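Local coordinates for protein natural killer cell receptor Ly49C (Mus musculus, PDB 3C8J) that acts on natural killer cells as a disulfide-linked homodimeric, lectin-like receptor for class I MHC molecules, at residues K117-D120 with E121-K125. The protein carries 4 engineered substitutions. Sequence-based numbering, arbitrary orientation.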
loop_
_atom_site.group_PDB
_atom_site.type_symbol
_atom_site.label_atom_id
_atom_site.label_comp_id
_atom_site.label_asym_id
_atom_site.label_seq_id
_atom_site.Cartn_x
_atom_site.Cartn_y
_atom_site.Cartn_z
ATOM N N LYS A 117 4.093 13.721 6.616
ATOM C CA LYS A 117 3.165 13.991 7.696
ATOM C C LYS A 117 2.501 12.677 8.109
ATOM O O LYS A 117 2.021 11.925 7.268
ATOM C CB LYS A 117 2.144 15.046 7.255
ATOM C CG LYS A 117 0.818 15.016 7.996
ATOM C CD LYS A 117 0.468 16.384 8.573
ATOM C CE LYS A 117 -1.003 16.462 8.831
ATOM N NZ LYS A 117 -1.310 17.562 9.757
ATOM N N ILE A 118 2.506 12.390 9.406
ATOM C CA ILE A 118 1.890 11.165 9.926
ATOM C C ILE A 118 0.561 11.535 10.564
ATOM O O ILE A 118 0.521 12.427 11.395
ATOM C CB ILE A 118 2.792 10.422 10.944
ATOM C CG1 ILE A 118 4.131 10.046 10.292
ATOM C CG2 ILE A 118 2.104 9.166 11.415
ATOM C CD1 ILE A 118 5.091 9.219 11.169
ATOM N N GLU A 119 -0.512 10.856 10.151
ATOM C CA GLU A 119 -1.868 11.199 10.586
ATOM C C GLU A 119 -2.253 10.586 11.918
ATOM O O GLU A 119 -2.821 11.262 12.775
ATOM C CB GLU A 119 -2.918 10.837 9.530
ATOM C CG GLU A 119 -2.751 11.549 8.200
ATOM C CD GLU A 119 -2.950 13.065 8.272
ATOM O OE1 GLU A 119 -3.253 13.614 9.374
ATOM O OE2 GLU A 119 -2.803 13.716 7.204
ATOM N N ASP A 120 -1.951 9.304 12.083
ATOM C CA ASP A 120 -2.319 8.585 13.294
ATOM C C ASP A 120 -1.332 7.484 13.676
ATOM O O ASP A 120 -0.358 7.229 12.941
ATOM C CB ASP A 120 -3.761 8.055 13.205
ATOM C CG ASP A 120 -4.036 7.308 11.929
ATOM O OD1 ASP A 120 -3.106 7.007 11.166
ATOM O OD2 ASP A 120 -5.214 6.996 11.692
ATOM N N GLU A 121 -1.579 6.873 14.842
ATOM C CA GLU A 121 -0.736 5.817 15.391
ATOM C C GLU A 121 -0.719 4.571 14.530
ATOM O O GLU A 121 0.240 3.801 14.581
ATOM C CB GLU A 121 -1.169 5.444 16.813
ATOM C CG GLU A 121 -0.628 6.360 17.906
ATOM C CD GLU A 121 -0.178 5.592 19.142
ATOM O OE1 GLU A 121 0.618 4.625 18.986
ATOM O OE2 GLU A 121 -0.615 5.952 20.265
ATOM N N ASP A 122 -1.775 4.357 13.755
ATOM C CA ASP A 122 -1.822 3.223 12.837
ATOM C C ASP A 122 -0.790 3.386 11.732
ATOM O O ASP A 122 -0.041 2.443 11.416
ATOM C CB ASP A 122 -3.217 3.059 12.229
ATOM C CG ASP A 122 -4.234 2.496 13.223
ATOM O OD1 ASP A 122 -5.422 2.351 12.826
ATOM O OD2 ASP A 122 -3.852 2.190 14.388
ATOM N N GLU A 123 -0.762 4.584 11.150
ATOM C CA GLU A 123 0.208 4.925 10.136
ATOM C C GLU A 123 1.624 4.918 10.706
ATOM O O GLU A 123 2.518 4.333 10.099
ATOM C CB GLU A 123 -0.112 6.269 9.488
ATOM C CG GLU A 123 0.865 6.598 8.374
ATOM C CD GLU A 123 0.606 7.911 7.691
ATOM O OE1 GLU A 123 0.964 7.991 6.503
ATOM O OE2 GLU A 123 0.067 8.853 8.319
ATOM N N LEU A 124 1.834 5.548 11.860
ATOM C CA LEU A 124 3.153 5.499 12.502
ATOM C C LEU A 124 3.683 4.050 12.612
ATOM O O LEU A 124 4.778 3.733 12.133
ATOM C CB LEU A 124 3.148 6.182 13.882
ATOM C CG LEU A 124 4.374 5.967 14.797
ATOM C CD1 LEU A 124 5.707 6.273 14.115
ATOM C CD2 LEU A 124 4.262 6.770 16.058
ATOM N N LYS A 125 2.890 3.189 13.232
ATOM C CA LYS A 125 3.256 1.791 13.415
ATOM C C LYS A 125 3.455 1.081 12.091
ATOM O O LYS A 125 4.398 0.297 11.958
ATOM C CB LYS A 125 2.227 1.058 14.266
ATOM C CG LYS A 125 2.190 1.587 15.694
ATOM C CD LYS A 125 1.622 0.588 16.677
ATOM C CE LYS A 125 1.212 1.289 17.950
ATOM N NZ LYS A 125 0.239 0.467 18.703
#
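Asp120 and Glu123 meet at the N-terminus of helix 121-130, the second helix of the C-type lectin-like domain, where the chain turns in from the preceding loop. Asp120 is the N-cap residue: with CG lodged between its backbone N and carbonyl carbon (chi1 50°), the carboxylate bends back to the first turn and OD1 accepts a weak bond from Glu123 N, 3.4 Å away. The helix proper begins with Leu124 N donating to Asp120 O at 3.0 Å. Glu123 answers in the reverse direction. With CG anti to the backbone N (chi1 -177°) and the chain extended beyond it, its side chain carries OE2 to the loop, where Glu119 N donates to it at 2.8 Å in a nearly straight bond (171°), almost along the C-O axis. One residue is thus tied to the loop through both its backbone and its carboxylate. Lys90 NZ makes a salt bridge to OE1 of this buried carboxylate, probably stabilising its negative charge, and a hydrogen bond to Lys117 O; Tyr92 OH is hydrogen-bonded to OE1. Ile118 and Leu124 both touch Leu176 of strand 173-176, and Ile118 CG2 lies 3.7 Å from Glu123 OE2 and 4.0 Å from Leu124 CB.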